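Long-range contacts in serine protease inhibitor 2 (Anopheles gambiae, PDB 3PZF), which inhibits the serine proteases CLIPB9, CLIPB10 and CLIPB4, preventing phenoloxidase activation and so restraining melanization in the mosquito hemolymph: residues 108-114 against 177-183; 291-297 against 331-337. All coordinates share one frame. Numbering follows the deposited sequence.

Interaction 1: residues 108-114 against 177-183; sequences IATNFFV and ITLVNVI
Two strands in regular beta conformation, 108-114 and 177-183, run antiparallel as neighbours in the large central serpin sheet, their axes 4.7 Å apart at closest and their directions 164° apart. Register is unbroken from Ile-108/Ile-183 to Val-114/Ile-177. Ala-109/Val-182, Asn-111/Val-180 and Phe-113/Thr-178 form the hydrogen-bonded pairs (CA-CA 5.2-5.4 Å); at the non-hydrogen-bonded pairs the strands draw closer, Thr-110 CA to Asn-181 CA being 4.4 Å.

Backbone bonds are doubled in each hydrogen-bonded pair: Ala-109 N to Val-182 O and Val-182 N to Ala-109 O, both 2.9 Å; Asn-111 N to Val-180 O 3.0 Å, returned by Val-180 N to Asn-111 O at 2.9 Å; Phe-113 N to Thr-178 O 2.8 Å and Thr-178 N to Phe-113 O 3.1 Å.

One side-chain bond joins the strands: Thr-110 (chi1 m) donates OG1 to Asn-181 OD1 (chi1 t) at 2.9 Å. Thr-178 OG1 bonds to Tyr-141 instead.

Apolar contacts occupy both faces. Leu-179 (t, p) sets CD1 3.6 Å from the Phe-112 ring centroid, 1° off its normal, a CH-pi contact; Ile-177 CG2 meets the ring edge, 3.8 Å from Phe-112 CD1. On the face of Ala-109 and Phe-113, covered by helix 144-158, Phe-113 CD2 lies 3.7 Å from Val-180 CG2, and the rings of Phe-113 and Trp-154 meet edge-to-face.

With all fourteen residues buried, mostly hydrocarbon, the chemistry implies a sheet interior held by backbone bonds and dispersion, the Thr-110 hydroxyl and Asn-181 carbonyl oxygen paired within it.

Interaction 2: residues 291-297 against 331-337; sequences DFSEQLN and SRIFQKA
Asp-291 opens a segment that runs antiparallel to 331-337: strands 291-295 and 332-337 lie 4.9 Å apart at closest, at 174°. Its carboxylate meets Lys-336 by a long salt bridge, OD1 to NZ 4.0 Å, helped by a water that donates to Asp-291 OD1 (2.6 Å) and accepts from Lys-336 NZ (2.9 Å); the extended lysine also bonds to Glu-165 O. Phe-292 pairs with Ala-337 through two bonds, Phe-292 N to Ala-337 O 3.0 Å and Ala-337 N to Phe-292 O 3.1 Å. Ser-293 faces Lys-336 in a non-hydrogen-bonded pair (CA-CA 4.2 Å), its CB 3.7 Å from Lys-336 CD. Glu-294 and Gln-335 repeat the reciprocal hydrogen bonds: Glu-294 N to Gln-335 O and Gln-335 N to Glu-294 O, each 3.1 Å. Gln-295 (t, t) lies across from Phe-334, and its OE1 accepts from Arg-332 NH1 at 3.1 Å.

At Leu-296 (phi/psi -90/-8) the chain leaves the strand, yet Leu-296 N still reaches Ile-333 O at 2.8 Å, while Leu-296 CD1 touches Ile-333 CG2 at 3.8 Å. Asn-297 (chi1 m) then extends the pairing by its side-chain carboxamide: OD1 accepts from Ile-333 N and ND2 donates to Ser-331 O, both 3.0 Å.

These are adjoining strands of the central serpin sheet. Ile-333 and Gln-335 pack on helix 45-58, Phe-292, Glu-294 and Leu-296 on helix 24-35, and strand 332-341 passes its other edge to strand 177-188.

Interaction 1 closes before interaction 2 opens along the chain, and their centres lie 10 Å apart in one sheet. Strands 177-188 and 332-341 connect them, running parallel: Ile-177 O reaches Ser-331 N at 2.8 Å and Leu-179 O reaches Phe-334 N at 2.9 Å, both probable hydrogen bonds. Across the sheet the order is therefore 134-139, 105-115, 177-188, 332-341, 277-295. Helix 45-58 touches side chains of both interactions. In serpins the cleaved reactive loop inserts between these two parallel strands during inhibition. Their direct pairing fits the native state, the body of the loop not inserted; strand 345-346 of the hinge motif nevertheless pairs antiparallel with 177-188, consistent with slight insertion at the hinge.

Interaction 1: residues 108-114 against 177-183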
ATOM      1  N   ILE A 108       4.463  -8.697   3.724  1.00 27.67           N
ATOM      2  CA  ILE A 108       4.456  -8.331   2.316  1.00 23.18           C
ATOM      3  C   ILE A 108       4.929  -9.551   1.514  1.00 29.09           C
ATOM      4  O   ILE A 108       5.997 -10.110   1.786  1.00 30.64           O
ATOM      5  CB  ILE A 108       5.393  -7.143   2.071  1.00 19.29           C
ATOM      6  CG1 ILE A 108       4.860  -5.892   2.788  1.00 20.60           C
ATOM      7  CG2 ILE A 108       5.570  -6.859   0.578  1.00 26.37           C
ATOM      8  CD1 ILE A 108       5.974  -4.805   2.895  1.00 21.77           C
ATOM      9  N   ALA A 109       4.122  -9.998   0.561  1.00 25.73           N
ATOM     10  CA  ALA A 109       4.448 -11.215  -0.180  1.00 27.97           C
ATOM     11  C   ALA A 109       4.450 -10.927  -1.668  1.00 23.99           C
ATOM     12  O   ALA A 109       3.532 -10.283  -2.190  1.00 22.77           O
ATOM     13  CB  ALA A 109       3.479 -12.329   0.151  1.00 35.36           C
ATOM     14  N   THR A 110       5.475 -11.428  -2.356  1.00 22.52           N
ATOM     15  CA  THR A 110       5.659 -11.110  -3.760  1.00 19.87           C
ATOM     16  C   THR A 110       6.167 -12.361  -4.472  1.00 28.98           C
ATOM     17  O   THR A 110       7.089 -13.021  -3.988  1.00 29.22           O
ATOM     18  CB  THR A 110       6.719  -9.966  -3.937  1.00 22.16           C
ATOM     19  OG1 THR A 110       6.334  -8.804  -3.204  1.00 23.16           O
ATOM     20  CG2 THR A 110       6.906  -9.591  -5.422  1.00 26.07           C
ATOM     21  N   ASN A 111       5.565 -12.681  -5.615  1.00 24.40           N
ATOM     22  CA  ASN A 111       5.920 -13.875  -6.386  0.50 26.42           C
ATOM     23  C   ASN A 111       5.847 -13.595  -7.887  1.00 26.70           C
ATOM     24  O   ASN A 111       4.843 -13.065  -8.362  1.00 29.61           O
ATOM     25  CB  ASN A 111       4.930 -15.013  -6.053  0.50 27.86           C
ATOM     26  CG  ASN A 111       5.477 -16.405  -6.357  0.50 35.61           C
ATOM     27  OD1 ASN A 111       6.294 -16.597  -7.263  0.50 36.67           O
ATOM     28  ND2 ASN A 111       4.989 -17.398  -5.609  0.50 30.93           N
ATOM     29  N   PHE A 112       6.881 -13.977  -8.630  1.00 25.15           N
ATOM     30  CA  PHE A 112       6.760 -14.112 -10.079  1.00 21.03           C
ATOM     31  C   PHE A 112       6.258 -15.529 -10.378  1.00 31.74           C
ATOM     32  O   PHE A 112       6.870 -16.496  -9.953  1.00 32.73           O
ATOM     33  CB  PHE A 112       8.094 -13.992 -10.787  1.00 22.49           C
ATOM     34  CG  PHE A 112       8.721 -12.623 -10.751  1.00 27.70           C
ATOM     35  CD1 PHE A 112       8.609 -11.767 -11.839  1.00 23.27           C
ATOM     36  CD2 PHE A 112       9.510 -12.238  -9.675  1.00 23.68           C
ATOM     37  CE1 PHE A 112       9.233 -10.514 -11.812  1.00 23.90           C
ATOM     38  CE2 PHE A 112      10.154 -11.009  -9.671  1.00 26.87           C
ATOM     39  CZ  PHE A 112      10.017 -10.155 -10.745  1.00 24.70           C
ATOM     40  N   PHE A 113       5.155 -15.642 -11.103  1.00 26.20           N
ATOM     41  CA  PHE A 113       4.662 -16.942 -11.578  1.00 32.24           C
ATOM     42  C   PHE A 113       5.051 -17.075 -13.052  1.00 28.80           C
ATOM     43  O   PHE A 113       4.549 -16.343 -13.908  1.00 32.56           O
ATOM     44  CB  PHE A 113       3.143 -17.028 -11.373  1.00 30.98           C
ATOM     45  CG  PHE A 113       2.724 -17.043  -9.915  1.00 30.35           C
ATOM     46  CD1 PHE A 113       2.786 -18.219  -9.185  1.00 35.91           C
ATOM     47  CD2 PHE A 113       2.313 -15.876  -9.262  1.00 27.67           C
ATOM     48  CE1 PHE A 113       2.422 -18.254  -7.862  1.00 36.52           C
ATOM     49  CE2 PHE A 113       1.943 -15.906  -7.928  1.00 31.62           C
ATOM     50  CZ  PHE A 113       2.000 -17.090  -7.224  1.00 33.31           C
ATOM     51  N   VAL A 114       5.954 -18.012 -13.346  1.00 26.69           N
ATOM     52  CA  VAL A 114       6.672 -18.020 -14.603  1.00 28.46           C
ATOM     53  C   VAL A 114       6.249 -19.257 -15.357  1.00 31.08           C
ATOM     54  O   VAL A 114       6.149 -20.318 -14.757  1.00 40.02           O
ATOM     55  CB  VAL A 114       8.200 -18.048 -14.345  1.00 29.29           C
ATOM     56  CG1 VAL A 114       8.956 -18.041 -15.629  1.00 33.20           C
ATOM     57  CG2 VAL A 114       8.622 -16.821 -13.477  1.00 27.81           C
ATOM     58  N   ILE A 177       4.636 -14.369 -17.785  1.00 31.38           N
ATOM     59  CA  ILE A 177       5.130 -14.080 -16.442  1.00 28.63           C
ATOM     60  C   ILE A 177       4.127 -13.130 -15.784  1.00 31.17           C
ATOM     61  O   ILE A 177       3.804 -12.092 -16.349  1.00 34.50           O
ATOM     62  CB  ILE A 177       6.535 -13.419 -16.458  1.00 28.48           C
ATOM     63  CG1 ILE A 177       7.586 -14.408 -16.962  1.00 32.02           C
ATOM     64  CG2 ILE A 177       6.897 -12.909 -15.058  1.00 27.53           C
ATOM     65  CD1 ILE A 177       8.940 -13.801 -17.135  1.00 33.56           C
ATOM     66  N   THR A 178       3.609 -13.506 -14.616  1.00 27.16           N
ATOM     67  CA  THR A 178       2.696 -12.651 -13.870  1.00 30.77           C
ATOM     68  C   THR A 178       3.371 -12.352 -12.542  1.00 33.68           C
ATOM     69  O   THR A 178       3.904 -13.248 -11.898  1.00 36.46           O
ATOM     70  CB  THR A 178       1.341 -13.322 -13.619  1.00 29.48           C
ATOM     71  OG1 THR A 178       0.748 -13.699 -14.877  1.00 39.61           O
ATOM     72  CG2 THR A 178       0.379 -12.363 -12.924  1.00 37.29           C
ATOM     73  N   LEU A 179       3.379 -11.085 -12.154  1.00 25.97           N
ATOM     74  CA  LEU A 179       4.076 -10.675 -10.955  1.00 22.33           C
ATOM     75  C   LEU A 179       2.962 -10.290 -10.003  1.00 27.18           C
ATOM     76  O   LEU A 179       2.150  -9.433 -10.342  1.00 25.19           O
ATOM     77  CB  LEU A 179       4.965  -9.465 -11.255  1.00 19.28           C
ATOM     78  CG  LEU A 179       5.683  -8.807 -10.073  1.00 23.46           C
ATOM     79  CD1 LEU A 179       6.464  -9.811  -9.240  1.00 22.76           C
ATOM     80  CD2 LEU A 179       6.633  -7.697 -10.568  1.00 24.37           C
ATOM     81  N   VAL A 180       2.923 -10.909  -8.823  1.00 23.58           N
ATOM     82  CA  VAL A 180       1.793 -10.745  -7.899  1.00 24.12           C
ATOM     83  C   VAL A 180       2.325 -10.266  -6.570  1.00 26.75           C
ATOM     84  O   VAL A 180       3.307 -10.796  -6.083  1.00 22.17           O
ATOM     85  CB  VAL A 180       1.057 -12.091  -7.694  1.00 32.73           C
ATOM     86  CG1 VAL A 180      -0.100 -11.926  -6.695  1.00 38.07           C
ATOM     87  CG2 VAL A 180       0.519 -12.596  -9.011  1.00 30.11           C
ATOM     88  N   ASN A 181       1.690  -9.246  -5.997  1.00 25.45           N
ATOM     89  CA  ASN A 181       2.045  -8.780  -4.679  1.00 21.95           C
ATOM     90  C   ASN A 181       0.805  -8.635  -3.804  1.00 22.51           C
ATOM     91  O   ASN A 181      -0.216  -8.118  -4.241  1.00 19.54           O
ATOM     92  CB  ASN A 181       2.753  -7.427  -4.756  1.00 19.36           C
ATOM     93  CG  ASN A 181       2.985  -6.818  -3.388  1.00 23.17           C
ATOM     94  OD1 ASN A 181       3.943  -7.163  -2.686  1.00 26.15           O
ATOM     95  ND2 ASN A 181       2.110  -5.933  -2.997  1.00 19.04           N
ATOM     96  N   VAL A 182       0.910  -9.092  -2.564  1.00 18.92           N
ATOM     97  CA  VAL A 182      -0.158  -8.899  -1.595  1.00 20.60           C
ATOM     98  C   VAL A 182       0.455  -8.445  -0.277  1.00 21.86           C
ATOM     99  O   VAL A 182       1.649  -8.592  -0.029  1.00 23.73           O
ATOM    100  CB  VAL A 182      -1.021 -10.176  -1.364  1.00 22.70           C
ATOM    101  CG1 VAL A 182      -1.773 -10.564  -2.645  1.00 21.91           C
ATOM    102  CG2 VAL A 182      -0.155 -11.338  -0.910  1.00 27.88           C
ATOM    103  N   ILE A 183      -0.383  -7.870   0.574  1.00 23.34           N
ATOM    104  CA  ILE A 183       0.080  -7.373   1.857  1.00 18.56           C
ATOM    105  C   ILE A 183      -1.009  -7.633   2.874  1.00 27.76           C
ATOM    106  O   ILE A 183      -2.191  -7.658   2.526  1.00 26.63           O
ATOM    107  CB  ILE A 183       0.393  -5.879   1.820  1.00 22.26           C
ATOM    108  CG1 ILE A 183       1.033  -5.454   3.151  1.00 21.04           C
ATOM    109  CG2 ILE A 183      -0.896  -5.088   1.529  1.00 22.86           C
ATOM    110  CD1 ILE A 183       1.568  -4.010   3.151  1.00 26.44           C
TER

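Interaction 2: residues 291-297 against 331-337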
ATOM      1  N   ASP A 291     -11.411  -4.860   0.568  1.00 22.82           N
ATOM      2  CA  ASP A 291     -10.172  -5.114  -0.124  1.00 21.97           C
ATOM      3  C   ASP A 291     -10.217  -4.482  -1.507  1.00 26.94           C
ATOM      4  O   ASP A 291     -11.261  -4.038  -1.991  1.00 23.92           O
ATOM      5  CB  ASP A 291      -9.867  -6.606  -0.164  1.00 28.12           C
ATOM      6  CG  ASP A 291     -10.983  -7.409  -0.686  1.00 35.11           C
ATOM      7  OD1 ASP A 291     -11.338  -7.228  -1.866  1.00 37.24           O
ATOM      8  OD2 ASP A 291     -11.483  -8.249   0.082  1.00 41.80           O
ATOM      9  N   PHE A 292      -9.066  -4.445  -2.152  1.00 21.39           N
ATOM     10  CA  PHE A 292      -8.955  -3.696  -3.387  1.00 23.74           C
ATOM     11  C   PHE A 292      -7.846  -4.381  -4.173  1.00 21.37           C
ATOM     12  O   PHE A 292      -6.764  -4.625  -3.637  1.00 19.62           O
ATOM     13  CB  PHE A 292      -8.583  -2.224  -3.145  1.00 20.67           C
ATOM     14  CG  PHE A 292      -8.525  -1.419  -4.414  1.00 21.45           C
ATOM     15  CD1 PHE A 292      -9.692  -0.980  -5.028  1.00 29.79           C
ATOM     16  CD2 PHE A 292      -7.305  -1.163  -5.042  1.00 24.79           C
ATOM     17  CE1 PHE A 292      -9.647  -0.262  -6.220  1.00 28.99           C
ATOM     18  CE2 PHE A 292      -7.256  -0.448  -6.241  1.00 27.22           C
ATOM     19  CZ  PHE A 292      -8.438   0.007  -6.820  1.00 28.26           C
ATOM     20  N   SER A 293      -8.161  -4.758  -5.400  1.00 22.03           N
ATOM     21  CA  SER A 293      -7.232  -5.477  -6.266  0.50 25.39           C
ATOM     22  C   SER A 293      -7.130  -4.703  -7.570  1.00 27.52           C
ATOM     23  O   SER A 293      -8.124  -4.140  -8.031  1.00 29.88           O
ATOM     24  CB  SER A 293      -7.775  -6.881  -6.538  0.50 30.90           C
ATOM     25  OG  SER A 293      -6.793  -7.698  -7.133  0.50 31.52           O
ATOM     26  N   GLU A 294      -5.960  -4.685  -8.191  1.00 26.95           N
ATOM     27  CA  GLU A 294      -5.818  -3.987  -9.461  0.50 25.58           C
ATOM     28  C   GLU A 294      -4.651  -4.547 -10.269  1.00 28.58           C
ATOM     29  O   GLU A 294      -3.640  -4.963  -9.708  1.00 26.58           O
ATOM     30  CB  GLU A 294      -5.608  -2.484  -9.251  0.50 32.06           C
ATOM     31  CG  GLU A 294      -5.561  -1.702 -10.565  0.50 39.45           C
ATOM     32  CD  GLU A 294      -5.724  -0.212 -10.388  0.50 39.98           C
ATOM     33  OE1 GLU A 294      -5.233   0.323  -9.370  0.50 45.68           O
ATOM     34  OE2 GLU A 294      -6.345   0.429 -11.265  0.50 28.48           O
ATOM     35  N   GLN A 295      -4.801  -4.524 -11.581  1.00 23.45           N
ATOM     36  CA  GLN A 295      -3.683  -4.845 -12.445  1.00 27.62           C
ATOM     37  C   GLN A 295      -2.958  -3.511 -12.629  1.00 28.20           C
ATOM     38  O   GLN A 295      -3.591  -2.500 -12.970  1.00 29.66           O
ATOM     39  CB  GLN A 295      -4.190  -5.402 -13.770  1.00 27.69           C
ATOM     40  CG  GLN A 295      -3.099  -5.585 -14.781  1.00 33.06           C
ATOM     41  CD  GLN A 295      -3.659  -6.157 -16.079  1.00 51.27           C
ATOM     42  OE1 GLN A 295      -4.461  -7.093 -16.059  1.00 40.96           O
ATOM     43  NE2 GLN A 295      -3.266  -5.576 -17.200  1.00 51.36           N
ATOM     44  N   LEU A 296      -1.650  -3.501 -12.374  1.00 21.78           N
ATOM     45  CA  LEU A 296      -0.895  -2.250 -12.249  1.00 24.92           C
ATOM     46  C   LEU A 296      -0.326  -1.774 -13.587  1.00 23.78           C
ATOM     47  O   LEU A 296       0.172  -0.658 -13.656  1.00 26.98           O
ATOM     48  CB  LEU A 296       0.246  -2.395 -11.231  1.00 23.13           C
ATOM     49  CG  LEU A 296      -0.158  -2.817  -9.808  1.00 18.85           C
ATOM     50  CD1 LEU A 296       1.073  -2.739  -8.853  1.00 21.66           C
ATOM     51  CD2 LEU A 296      -1.312  -1.921  -9.264  1.00 25.72           C
ATOM     52  N   ASN A 297      -0.429  -2.586 -14.643  1.00 23.76           N
ATOM     53  CA  ASN A 297       0.103  -2.178 -15.956  1.00 29.08           C
ATOM     54  C   ASN A 297      -0.370  -0.766 -16.339  1.00 32.38           C
ATOM     55  O   ASN A 297       0.436   0.123 -16.642  1.00 33.52           O
ATOM     56  CB  ASN A 297      -0.306  -3.151 -17.080  1.00 31.57           C
ATOM     57  CG  ASN A 297       0.241  -4.558 -16.881  1.00 33.46           C
ATOM     58  OD1 ASN A 297       0.266  -5.066 -15.768  1.00 30.89           O
ATOM     59  ND2 ASN A 297       0.674  -5.204 -17.978  1.00 35.03           N
ATOM     60  N   SER A 331       4.257  -9.966 -18.112  1.00 26.41           N
ATOM     61  CA  SER A 331       2.992  -9.840 -18.837  1.00 32.92           C
ATOM     62  C   SER A 331       2.023  -8.944 -18.100  1.00 36.61           C
ATOM     63  O   SER A 331       1.499  -7.997 -18.674  1.00 35.99           O
ATOM     64  CB  SER A 331       2.355 -11.205 -19.024  1.00 31.12           C
ATOM     65  OG  SER A 331       3.297 -12.101 -19.582  1.00 38.69           O
ATOM     66  N   ARG A 332       1.766  -9.278 -16.841  1.00 27.99           N
ATOM     67  CA  ARG A 332       0.790  -8.550 -16.016  1.00 28.64           C
ATOM     68  C   ARG A 332       1.308  -8.443 -14.603  1.00 25.53           C
ATOM     69  O   ARG A 332       1.994  -9.358 -14.133  1.00 25.76           O
ATOM     70  CB  ARG A 332      -0.523  -9.315 -15.983  1.00 35.03           C
ATOM     71  CG  ARG A 332      -1.209  -9.433 -17.347  1.00 35.17           C
ATOM     72  CD  ARG A 332      -2.512 -10.158 -17.216  1.00 41.16           C
ATOM     73  NE  ARG A 332      -3.066 -10.515 -18.519  1.00 56.05           N
ATOM     74  CZ  ARG A 332      -4.225 -10.065 -19.002  1.00 63.71           C
ATOM     75  NH1 ARG A 332      -4.982  -9.222 -18.298  1.00 53.89           N
ATOM     76  NH2 ARG A 332      -4.631 -10.466 -20.201  1.00 55.96           N
ATOM     77  N   ILE A 333       0.992  -7.325 -13.939  1.00 22.13           N
ATOM     78  CA  ILE A 333       1.346  -7.116 -12.544  1.00 22.03           C
ATOM     79  C   ILE A 333       0.053  -6.948 -11.767  1.00 24.68           C
ATOM     80  O   ILE A 333      -0.793  -6.119 -12.119  1.00 26.91           O
ATOM     81  CB  ILE A 333       2.216  -5.842 -12.346  1.00 25.14           C
ATOM     82  CG1 ILE A 333       3.504  -5.968 -13.173  1.00 21.78           C
ATOM     83  CG2 ILE A 333       2.542  -5.636 -10.873  1.00 22.50           C
ATOM     84  CD1 ILE A 333       4.405  -4.745 -13.098  1.00 24.10           C
ATOM     85  N   PHE A 334      -0.111  -7.732 -10.710  1.00 22.60           N
ATOM     86  CA  PHE A 334      -1.322  -7.634  -9.890  1.00 25.14           C
ATOM     87  C   PHE A 334      -0.939  -7.298  -8.454  1.00 23.39           C
ATOM     88  O   PHE A 334       0.043  -7.829  -7.926  1.00 25.69           O
ATOM     89  CB  PHE A 334      -2.091  -8.961  -9.891  1.00 27.54           C
ATOM     90  CG  PHE A 334      -2.663  -9.357 -11.238  1.00 27.31           C
ATOM     91  CD1 PHE A 334      -3.832  -8.773 -11.712  1.00 38.50           C
ATOM     92  CD2 PHE A 334      -2.062 -10.348 -11.995  1.00 31.49           C
ATOM     93  CE1 PHE A 334      -4.364  -9.148 -12.938  1.00 49.83           C
ATOM     94  CE2 PHE A 334      -2.581 -10.725 -13.228  1.00 42.17           C
ATOM     95  CZ  PHE A 334      -3.741 -10.129 -13.691  1.00 43.02           C
ATOM     96  N   GLN A 335      -1.712  -6.425  -7.806  1.00 23.53           N
ATOM     97  CA  GLN A 335      -1.519  -6.203  -6.386  1.00 18.63           C
ATOM     98  C   GLN A 335      -2.874  -6.257  -5.698  1.00 21.99           C
ATOM     99  O   GLN A 335      -3.869  -5.757  -6.237  1.00 21.61           O
ATOM    100  CB  GLN A 335      -0.896  -4.818  -6.110  1.00 22.02           C
ATOM    101  CG  GLN A 335      -0.771  -4.549  -4.625  1.00 20.83           C
ATOM    102  CD  GLN A 335       0.003  -3.268  -4.276  1.00 27.26           C
ATOM    103  OE1 GLN A 335       1.169  -3.310  -3.858  1.00 26.62           O
ATOM    104  NE2 GLN A 335      -0.670  -2.137  -4.384  1.00 24.09           N
ATOM    105  N   LYS A 336      -2.936  -6.876  -4.530  1.00 19.45           N
ATOM    106  CA  LYS A 336      -4.188  -6.826  -3.755  1.00 18.09           C
ATOM    107  C   LYS A 336      -3.859  -6.578  -2.291  1.00 21.66           C
ATOM    108  O   LYS A 336      -2.831  -7.024  -1.784  1.00 20.71           O
ATOM    109  CB  LYS A 336      -4.981  -8.120  -3.892  1.00 20.19           C
ATOM    110  CG  LYS A 336      -6.380  -8.071  -3.213  1.00 22.05           C
ATOM    111  CD  LYS A 336      -7.265  -9.273  -3.741  1.00 23.74           C
ATOM    112  CE  LYS A 336      -8.738  -9.112  -3.330  1.00 27.77           C
ATOM    113  NZ  LYS A 336      -9.659 -10.168  -3.962  1.00 30.67           N
ATOM    114  N   ALA A 337      -4.742  -5.839  -1.622  1.00 22.24           N
ATOM    115  CA  ALA A 337      -4.567  -5.484  -0.209  1.00 21.08           C
ATOM    116  C   ALA A 337      -5.925  -5.470   0.468  1.00 22.21           C
ATOM    117  O   ALA A 337      -6.887  -5.015  -0.132  1.00 20.72           O
ATOM    118  CB  ALA A 337      -3.942  -4.103  -0.090  1.00 21.16           C
TER
HETATM  119  O   HOH W   1     -12.268  -9.366  -2.954  1.00 35.56           O